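Local coordinates for protein angiotensin-converting enzyme (Anopheles gambiae, PDB 6S1Y) that probably cleaves peptides as a zinc metalloprotease of the angiotensin-converting enzyme family and binds gamma-polyglutamic acid beside its metal, at residues 158-163 with 482-487; 112-117 with 488-493. One frame throughout, in Å; residues are numbered along the deposited sequence.

Contact 1 of 2, residues 158-163 with 482-487; sequences QWYNAT and PPAKYH. With KSN ((2~{S})-2-[[(4~{S})-4-azanyl-5-oxidanyl-5-oxidanylidene-pentanoyl]amino]pentanedioic acid), chain H.
Ala484 sits among three side chains of the helix end at 158-163, which hold both its carbonyl and its methyl group. Trp159 NE1 gives a hydrogen bond to Ala484 O at 3.0 Å; the oxygen lies close to the indole plane and the donor falls on a lone pair, with an N-H...O angle of 162°. The indole of Trp253 donates to the same oxygen, so this buried carbonyl has two partners. An indole suits the place, being a rigid apolar plate with one N-H at its edge. The methyl group rests over a face of the Tyr160 ring, Ala484 CB lying 3.9 Å from the ring centroid, a CH-pi contact; the small methyl suits a place where the CA atoms of Thr163 and Ala484 are 4.8 Å apart. Thr163 closes in beside it, with OG1 3.2 Å from Ala484 CB.

Further out, Thr163 OG1 lies between the backbone N and the carbonyl carbon (chi1 61°), turned back to donate to Trp159 O at 3.0 Å from above the carbonyl plane; it also lies over one indole face, toward the rim. Tyr160 is fixed by its hydroxyl bond to Leu252 O and by stacking with Trp156. Pro483 CB packs against Thr163 O at 3.5 Å.

With Ala484 held, the next residue, Lys485, occupies the N-cap of helix 486-489 and reaches the ligand: Lys485 NZ donates to KSN O19 at 2.9 Å, with Gln255 as a second partner. A long cationic side chain suits this carboxylate, and His487 CE1 comes within 3.5 Å of the same O19.

The contact thus joins the C-terminal end of helix 149-163 to the 3-10 turn before helix 486-489, with helix 135-145 against Trp159, helix 431-447 against Lys485 and Pro482, and helix 455-467 against Pro482.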
ATOM      1  N   GLN A 158     -12.000 -17.241 -11.842  1.00 40.10           N
ATOM      2  CA  GLN A 158     -13.061 -17.117 -10.846  1.00 40.33           C
ATOM      3  C   GLN A 158     -12.999 -15.773 -10.137  1.00 40.68           C
ATOM      4  O   GLN A 158     -14.008 -15.065 -10.024  1.00 40.81           O
ATOM      5  CB  GLN A 158     -12.944 -18.244  -9.827  1.00 43.01           C
ATOM      6  CG  GLN A 158     -13.305 -19.605 -10.388  1.00 45.28           C
ATOM      7  CD  GLN A 158     -14.792 -19.786 -10.536  1.00 50.70           C
ATOM      8  OE1 GLN A 158     -15.577 -19.412  -9.645  1.00 52.32           O
ATOM      9  NE2 GLN A 158     -15.202 -20.366 -11.653  1.00 49.26           N
ATOM     10  N   TRP A 159     -11.816 -15.404  -9.643  1.00 39.13           N
ATOM     11  CA  TRP A 159     -11.701 -14.189  -8.847  1.00 38.58           C
ATOM     12  C   TRP A 159     -12.114 -12.961  -9.649  1.00 39.93           C
ATOM     13  O   TRP A 159     -12.940 -12.156  -9.195  1.00 41.22           O
ATOM     14  CB  TRP A 159     -10.269 -14.017  -8.325  1.00 37.14           C
ATOM     15  CG  TRP A 159     -10.116 -12.694  -7.624  1.00 39.92           C
ATOM     16  CD1 TRP A 159      -9.522 -11.563  -8.107  1.00 39.64           C
ATOM     17  CD2 TRP A 159     -10.619 -12.352  -6.322  1.00 40.25           C
ATOM     18  NE1 TRP A 159      -9.621 -10.539  -7.191  1.00 38.15           N
ATOM     19  CE2 TRP A 159     -10.278 -11.004  -6.084  1.00 39.27           C
ATOM     20  CE3 TRP A 159     -11.313 -13.065  -5.331  1.00 40.24           C
ATOM     21  CZ2 TRP A 159     -10.608 -10.355  -4.900  1.00 40.77           C
ATOM     22  CZ3 TRP A 159     -11.643 -12.421  -4.164  1.00 40.52           C
ATOM     23  CH2 TRP A 159     -11.301 -11.074  -3.959  1.00 42.79           C
ATOM     24  N   TYR A 160     -11.525 -12.786 -10.836  1.00 39.43           N
ATOM     25  CA  TYR A 160     -11.755 -11.590 -11.636  1.00 38.64           C
ATOM     26  C   TYR A 160     -13.183 -11.550 -12.177  1.00 38.59           C
ATOM     27  O   TYR A 160     -13.783 -10.477 -12.263  1.00 38.94           O
ATOM     28  CB  TYR A 160     -10.730 -11.530 -12.785  1.00 36.73           C
ATOM     29  CG  TYR A 160      -9.375 -10.970 -12.401  1.00 36.87           C
ATOM     30  CD1 TYR A 160      -8.415 -11.765 -11.726  1.00 38.81           C
ATOM     31  CD2 TYR A 160      -9.060  -9.643 -12.647  1.00 36.57           C
ATOM     32  CE1 TYR A 160      -7.177 -11.231 -11.322  1.00 36.13           C
ATOM     33  CE2 TYR A 160      -7.821  -9.102 -12.250  1.00 37.28           C
ATOM     34  CZ  TYR A 160      -6.889  -9.899 -11.614  1.00 35.78           C
ATOM     35  OH  TYR A 160      -5.690  -9.346 -11.274  1.00 35.48           O
ATOM     36  N   ASN A 161     -13.748 -12.700 -12.552  1.00 39.52           N
ATOM     37  CA  ASN A 161     -15.129 -12.694 -13.035  1.00 39.95           C
ATOM     38  C   ASN A 161     -16.099 -12.276 -11.924  1.00 40.13           C
ATOM     39  O   ASN A 161     -17.138 -11.684 -12.204  1.00 40.83           O
ATOM     40  CB  ASN A 161     -15.518 -14.067 -13.613  1.00 40.94           C
ATOM     41  CG  ASN A 161     -15.071 -14.250 -15.086  1.00 45.73           C
ATOM     42  OD1 ASN A 161     -14.028 -13.713 -15.515  1.00 46.90           O
ATOM     43  ND2 ASN A 161     -15.851 -15.011 -15.865  1.00 52.26           N
ATOM     44  N   ALA A 162     -15.760 -12.531 -10.664  1.00 40.59           N
ATOM     45  CA  ALA A 162     -16.651 -12.245  -9.553  1.00 40.90           C
ATOM     46  C   ALA A 162     -16.475 -10.847  -8.965  1.00 42.76           C
ATOM     47  O   ALA A 162     -17.455 -10.279  -8.452  1.00 42.93           O
ATOM     48  CB  ALA A 162     -16.442 -13.285  -8.442  1.00 42.35           C
ATOM     49  N   THR A 163     -15.272 -10.267  -9.013  1.00 39.81           N
ATOM     50  CA  THR A 163     -15.032  -8.999  -8.343  1.00 40.88           C
ATOM     51  C   THR A 163     -14.857  -7.840  -9.311  1.00 41.15           C
ATOM     52  O   THR A 163     -14.731  -6.697  -8.856  1.00 41.18           O
ATOM     53  CB  THR A 163     -13.800  -9.079  -7.409  1.00 41.27           C
ATOM     54  OG1 THR A 163     -12.603  -9.388  -8.150  1.00 39.46           O
ATOM     55  CG2 THR A 163     -14.024 -10.128  -6.343  1.00 40.20           C
ATOM     56  N   PRO A 482     -10.372  -3.971 -13.385  1.00 40.00           N
ATOM     57  CA  PRO A 482      -9.735  -3.110 -12.348  1.00 39.97           C
ATOM     58  C   PRO A 482     -10.314  -3.289 -10.955  1.00 38.80           C
ATOM     59  O   PRO A 482      -9.559  -3.256  -9.969  1.00 38.82           O
ATOM     60  CB  PRO A 482      -9.990  -1.690 -12.879  1.00 37.90           C
ATOM     61  CG  PRO A 482      -9.947  -1.909 -14.373  1.00 38.99           C
ATOM     62  CD  PRO A 482     -10.676  -3.198 -14.607  1.00 38.47           C
ATOM     63  N   PRO A 483     -11.630  -3.455 -10.801  1.00 39.12           N
ATOM     64  CA  PRO A 483     -12.186  -3.543  -9.430  1.00 40.02           C
ATOM     65  C   PRO A 483     -11.810  -4.823  -8.687  1.00 39.41           C
ATOM     66  O   PRO A 483     -12.072  -4.914  -7.484  1.00 38.05           O
ATOM     67  CB  PRO A 483     -13.709  -3.458  -9.647  1.00 38.89           C
ATOM     68  CG  PRO A 483     -13.860  -2.849 -11.013  1.00 42.10           C
ATOM     69  CD  PRO A 483     -12.692  -3.382 -11.814  1.00 40.12           C
ATOM     70  N   ALA A 484     -11.224  -5.810  -9.373  1.00 39.74           N
ATOM     71  CA  ALA A 484     -10.699  -7.007  -8.736  1.00 39.02           C
ATOM     72  C   ALA A 484      -9.550  -6.715  -7.781  1.00 37.67           C
ATOM     73  O   ALA A 484      -9.037  -7.632  -7.142  1.00 39.97           O
ATOM     74  CB  ALA A 484     -10.228  -8.001  -9.800  1.00 38.23           C
ATOM     75  N   LYS A 485      -9.124  -5.461  -7.696  1.00 37.70           N
ATOM     76  CA  LYS A 485      -8.066  -5.033  -6.780  1.00 39.29           C
ATOM     77  C   LYS A 485      -8.713  -4.184  -5.695  1.00 40.33           C
ATOM     78  O   LYS A 485      -9.477  -3.259  -6.010  1.00 40.34           O
ATOM     79  CB  LYS A 485      -6.988  -4.254  -7.533  1.00 39.42           C
ATOM     80  CG  LYS A 485      -5.931  -3.613  -6.682  1.00 39.98           C
ATOM     81  CD  LYS A 485      -5.093  -4.636  -5.945  1.00 40.97           C
ATOM     82  CE  LYS A 485      -4.163  -3.956  -4.934  1.00 41.62           C
ATOM     83  NZ  LYS A 485      -3.621  -4.925  -3.899  1.00 44.40           N
ATOM     84  N   TYR A 486      -8.416  -4.512  -4.427  1.00 40.43           N
ATOM     85  CA  TYR A 486      -9.144  -3.938  -3.303  1.00 41.85           C
ATOM     86  C   TYR A 486      -9.259  -2.428  -3.435  1.00 40.74           C
ATOM     87  O   TYR A 486     -10.355  -1.871  -3.368  1.00 39.58           O
ATOM     88  CB  TYR A 486      -8.466  -4.290  -1.949  1.00 43.16           C
ATOM     89  CG  TYR A 486      -9.137  -3.567  -0.777  1.00 42.04           C
ATOM     90  CD1 TYR A 486     -10.375  -3.970  -0.302  1.00 42.05           C
ATOM     91  CD2 TYR A 486      -8.555  -2.450  -0.197  1.00 44.54           C
ATOM     92  CE1 TYR A 486     -11.008  -3.301   0.744  1.00 45.47           C
ATOM     93  CE2 TYR A 486      -9.193  -1.768   0.864  1.00 46.91           C
ATOM     94  CZ  TYR A 486     -10.416  -2.210   1.322  1.00 45.66           C
ATOM     95  OH  TYR A 486     -11.071  -1.567   2.354  1.00 49.28           O
ATOM     96  N   HIS A 487      -8.120  -1.750  -3.618  1.00 42.52           N
ATOM     97  CA  HIS A 487      -8.099  -0.288  -3.541  1.00 43.29           C
ATOM     98  C   HIS A 487      -8.927   0.372  -4.634  1.00 42.60           C
ATOM     99  O   HIS A 487      -9.302   1.547  -4.493  1.00 42.00           O
ATOM    100  CB  HIS A 487      -6.660   0.219  -3.609  1.00 42.84           C
ATOM    101  CG  HIS A 487      -5.789  -0.334  -2.532  1.00 41.58           C
ATOM    102  ND1 HIS A 487      -5.552  -1.679  -2.400  1.00 42.27           N
ATOM    103  CD2 HIS A 487      -5.142   0.269  -1.510  1.00 43.04           C
ATOM    104  CE1 HIS A 487      -4.777  -1.882  -1.354  1.00 45.52           C
ATOM    105  NE2 HIS A 487      -4.516  -0.715  -0.793  1.00 44.64           N
TER
HETATM  106  C10 KSN H 710      -7.190   1.332   3.842  0.62 54.97           C
HETATM  107  C13 KSN H 710      -2.793  -0.160   4.063  0.62 46.66           C
HETATM  108  C17 KSN H 710      -1.444  -3.954  -1.091  0.62 46.93           C
HETATM  109  C02 KSN H 710      -0.425  -3.359  -0.112  0.62 47.60           C
HETATM  110  C03 KSN H 710      -1.006  -2.484   1.008  0.62 46.92           C
HETATM  111  C04 KSN H 710      -2.476  -2.675   1.344  0.62 46.80           C
HETATM  112  C05 KSN H 710      -2.773  -3.115   2.801  0.62 48.20           C
HETATM  113  C07 KSN H 710      -3.982  -0.919   3.426  0.62 48.54           C
HETATM  114  C08 KSN H 710      -5.340  -0.497   3.972  0.62 49.29           C
HETATM  115  C09 KSN H 710      -5.719   0.946   3.592  0.62 50.71           C
HETATM  116  N01 KSN H 710       0.564  -2.551  -0.834  0.62 47.77           N
HETATM  117  N06 KSN H 710      -3.539  -2.284   3.741  0.62 47.43           N
HETATM  118  O11 KSN H 710      -8.063   0.419   3.979  0.62 55.14           O
HETATM  119  O12 KSN H 710      -7.553   2.557   3.901  0.62 56.73           O
HETATM  120  O14 KSN H 710      -2.314  -0.602   5.144  0.62 46.20           O
HETATM  121  O15 KSN H 710      -2.277   0.838   3.525  0.62 46.88           O
HETATM  122  O16 KSN H 710      -2.428  -4.202   3.160  0.62 47.41           O
HETATM  123  O18 KSN H 710      -1.980  -5.053  -0.785  0.62 47.97           O
HETATM  124  O19 KSN H 710      -1.775  -3.423  -2.185  0.62 44.86           O

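Contact 2 of 2, residues 112-117 with 488-493; sequences SMESNY and VSADVE
The carboxylate of Glu114 turns one face to Ala490, whose CB stands above it, 4.0 Å from Glu114 CD and about as far from each oxygen. Glu114 OE2 is hydrogen-bonded to the hydroxyl of Tyr486, which lies out of the carboxylate plane on the side where Ala490 CB stands. The Tyr117 ring is approached obliquely by Ser489 OG and meets Trp159 edge-to-face.

Between these groups Ser489 presses against the helix, its CA 4.9 Å from that of Met113, an approach that suits a small side chain. Its OG, anti to the carbonyl carbon (chi1 -83°), is bonded to Pro483 O. Ser489 O lies 3.2 Å from Met113 CB; Glu114 N is also near this oxygen, but the angle is too poor for a hydrogen bond. Met113 bends at chi3 (-78°), bringing CE to 3.6 Å from Ser489 O, and its unbranched, flexible chain lets the terminal methyl lie against the backbone carbonyls of Val488 and Ser489.

Just beyond, the short helix ends in a Schellman motif: Asp491, the C-prime residue with positive phi, sends its N to Val488 O, and Val492 N goes to His487 O. The carboxylate of Asp491 is hydrogen-bonded to the hydroxyls of Tyr95 and Tyr174. Helix 100-119 therefore abuts the end of helix 486-489, while helix 168-184 packs on both Met113 and Val488.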
ATOM      1  N   SER A 112     -20.937  -0.467  -2.539  1.00 45.89           N
ATOM      2  CA  SER A 112     -21.425  -1.553  -3.379  1.00 47.75           C
ATOM      3  C   SER A 112     -20.274  -2.348  -3.994  1.00 46.94           C
ATOM      4  O   SER A 112     -20.325  -3.584  -4.047  1.00 45.89           O
ATOM      5  CB  SER A 112     -22.323  -0.988  -4.472  1.00 47.99           C
ATOM      6  OG  SER A 112     -22.591  -2.004  -5.412  1.00 56.22           O
ATOM      7  N   MET A 113     -19.224  -1.659  -4.461  1.00 44.62           N
ATOM      8  CA  MET A 113     -18.046  -2.359  -4.969  1.00 46.73           C
ATOM      9  C   MET A 113     -17.319  -3.107  -3.852  1.00 45.00           C
ATOM     10  O   MET A 113     -17.009  -4.301  -3.986  1.00 44.98           O
ATOM     11  CB  MET A 113     -17.084  -1.370  -5.642  1.00 43.99           C
ATOM     12  CG  MET A 113     -17.679  -0.609  -6.796  1.00 45.29           C
ATOM     13  SD  MET A 113     -16.442   0.261  -7.775  1.00 45.05           S
ATOM     14  CE  MET A 113     -16.107   1.683  -6.745  1.00 44.63           C
ATOM     15  N   GLU A 114     -17.015  -2.408  -2.752  1.00 44.67           N
ATOM     16  CA  GLU A 114     -16.223  -2.992  -1.670  1.00 44.32           C
ATOM     17  C   GLU A 114     -16.938  -4.186  -1.061  1.00 44.62           C
ATOM     18  O   GLU A 114     -16.320  -5.218  -0.776  1.00 44.60           O
ATOM     19  CB  GLU A 114     -15.936  -1.916  -0.616  1.00 46.28           C
ATOM     20  CG  GLU A 114     -15.225  -2.388   0.673  1.00 51.33           C
ATOM     21  CD  GLU A 114     -14.703  -1.228   1.525  1.00 54.00           C
ATOM     22  OE1 GLU A 114     -15.264  -0.112   1.432  1.00 58.37           O
ATOM     23  OE2 GLU A 114     -13.716  -1.431   2.268  1.00 53.05           O
ATOM     24  N   SER A 115     -18.254  -4.080  -0.904  1.00 46.35           N
ATOM     25  CA  SER A 115     -19.029  -5.185  -0.363  1.00 46.77           C
ATOM     26  C   SER A 115     -18.944  -6.407  -1.265  1.00 46.11           C
ATOM     27  O   SER A 115     -18.814  -7.540  -0.779  1.00 45.57           O
ATOM     28  CB  SER A 115     -20.484  -4.751  -0.200  1.00 46.96           C
ATOM     29  OG  SER A 115     -21.303  -5.882   0.033  1.00 50.72           O
ATOM     30  N   ASN A 116     -19.065  -6.205  -2.577  1.00 46.02           N
ATOM     31  CA  ASN A 116     -18.977  -7.316  -3.518  1.00 44.41           C
ATOM     32  C   ASN A 116     -17.614  -7.998  -3.413  1.00 44.75           C
ATOM     33  O   ASN A 116     -17.520  -9.231  -3.425  1.00 42.66           O
ATOM     34  CB  ASN A 116     -19.250  -6.783  -4.930  1.00 44.53           C
ATOM     35  CG  ASN A 116     -18.995  -7.805  -5.999  1.00 43.91           C
ATOM     36  OD1 ASN A 116     -17.927  -7.826  -6.605  1.00 44.19           O
ATOM     37  ND2 ASN A 116     -19.971  -8.665  -6.245  1.00 44.83           N
ATOM     38  N   TYR A 117     -16.550  -7.201  -3.251  1.00 44.51           N
ATOM     39  CA  TYR A 117     -15.198  -7.734  -3.114  1.00 43.04           C
ATOM     40  C   TYR A 117     -15.047  -8.554  -1.843  1.00 43.98           C
ATOM     41  O   TYR A 117     -14.506  -9.668  -1.866  1.00 42.82           O
ATOM     42  CB  TYR A 117     -14.212  -6.562  -3.122  1.00 42.12           C
ATOM     43  CG  TYR A 117     -12.736  -6.900  -3.028  1.00 44.33           C
ATOM     44  CD1 TYR A 117     -12.154  -7.279  -1.808  1.00 42.85           C
ATOM     45  CD2 TYR A 117     -11.901  -6.776  -4.141  1.00 43.58           C
ATOM     46  CE1 TYR A 117     -10.813  -7.552  -1.722  1.00 43.53           C
ATOM     47  CE2 TYR A 117     -10.539  -7.054  -4.059  1.00 41.32           C
ATOM     48  CZ  TYR A 117     -10.003  -7.447  -2.854  1.00 43.28           C
ATOM     49  OH  TYR A 117      -8.635  -7.721  -2.757  1.00 44.18           O
ATOM     50  N   VAL A 488      -9.213  -0.341  -5.718  1.00 41.16           N
ATOM     51  CA  VAL A 488     -10.082   0.206  -6.746  1.00 39.77           C
ATOM     52  C   VAL A 488     -11.538   0.125  -6.303  1.00 42.16           C
ATOM     53  O   VAL A 488     -12.269   1.117  -6.346  1.00 42.81           O
ATOM     54  CB  VAL A 488      -9.844  -0.522  -8.078  1.00 41.76           C
ATOM     55  CG1 VAL A 488     -10.825  -0.044  -9.134  1.00 42.12           C
ATOM     56  CG2 VAL A 488      -8.420  -0.297  -8.596  1.00 40.19           C
ATOM     57  N   SER A 489     -11.967  -1.058  -5.840  1.00 41.79           N
ATOM     58  CA  SER A 489     -13.315  -1.225  -5.316  1.00 43.28           C
ATOM     59  C   SER A 489     -13.588  -0.343  -4.101  1.00 44.19           C
ATOM     60  O   SER A 489     -14.749   0.008  -3.857  1.00 45.06           O
ATOM     61  CB  SER A 489     -13.560  -2.681  -4.912  1.00 41.36           C
ATOM     62  OG  SER A 489     -13.930  -3.499  -5.996  1.00 41.75           O
ATOM     63  N   ALA A 490     -12.561  -0.012  -3.310  1.00 41.78           N
ATOM     64  CA  ALA A 490     -12.737   0.784  -2.094  1.00 44.77           C
ATOM     65  C   ALA A 490     -12.337   2.244  -2.261  1.00 43.52           C
ATOM     66  O   ALA A 490     -12.304   2.980  -1.269  1.00 44.42           O
ATOM     67  CB  ALA A 490     -11.938   0.192  -0.924  1.00 43.22           C
ATOM     68  N   ASP A 491     -11.994   2.677  -3.469  1.00 42.31           N
ATOM     69  CA  ASP A 491     -11.668   4.080  -3.720  1.00 43.25           C
ATOM     70  C   ASP A 491     -10.579   4.572  -2.770  1.00 45.27           C
ATOM     71  O   ASP A 491     -10.707   5.617  -2.129  1.00 45.39           O
ATOM     72  CB  ASP A 491     -12.922   4.953  -3.607  1.00 44.66           C
ATOM     73  CG  ASP A 491     -12.621   6.432  -3.761  1.00 46.29           C
ATOM     74  OD1 ASP A 491     -11.741   6.774  -4.584  1.00 47.16           O
ATOM     75  OD2 ASP A 491     -13.256   7.253  -3.059  1.00 47.90           O
ATOM     76  N   VAL A 492      -9.487   3.820  -2.699  1.00 42.98           N
ATOM     77  CA  VAL A 492      -8.300   4.227  -1.958  1.00 43.90           C
ATOM     78  C   VAL A 492      -7.233   4.588  -2.978  1.00 44.39           C
ATOM     79  O   VAL A 492      -6.846   3.752  -3.802  1.00 43.30           O
ATOM     80  CB  VAL A 492      -7.803   3.125  -1.008  1.00 44.19           C
ATOM     81  CG1 VAL A 492      -6.538   3.571  -0.337  1.00 46.32           C
ATOM     82  CG2 VAL A 492      -8.884   2.775   0.029  1.00 43.79           C
ATOM     83  N   GLU A 493      -6.789   5.843  -2.945  1.00 45.80           N
ATOM     84  CA  GLU A 493      -5.669   6.297  -3.764  1.00 46.15           C
ATOM     85  C   GLU A 493      -4.489   5.338  -3.621  1.00 44.04           C
ATOM     86  O   GLU A 493      -4.230   4.821  -2.532  1.00 44.08           O
ATOM     87  CB  GLU A 493      -5.289   7.716  -3.318  1.00 44.98           C
ATOM     88  CG  GLU A 493      -4.326   8.427  -4.213  1.00 45.81           C
ATOM     89  CD  GLU A 493      -2.911   8.381  -3.683  1.00 46.02           C
ATOM     90  OE1 GLU A 493      -2.597   7.490  -2.873  1.00 44.86           O
ATOM     91  OE2 GLU A 493      -2.117   9.245  -4.098  1.00 47.81           O
TER

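From the N terminus, the chain first passes 112-117 on helix 100-119, then 158-163 at the end of helix 149-163. After a long excursion that includes the zinc ligands His357, His361 and Glu385, it returns through 482-487, closing a loop of 318 residues at contact 1, and runs straight on into 488-493, closing contact 2 around it. Contact 1 is therefore nested inside contact 2, their centres about 9 Å apart, and both use helix 486-489. Between them, Tyr486 N packs 3.3 Å from Tyr117 CE2. Together they tie two early helices to the late segment that carries Lys485, Tyr486 and His487 of the ligand pocket.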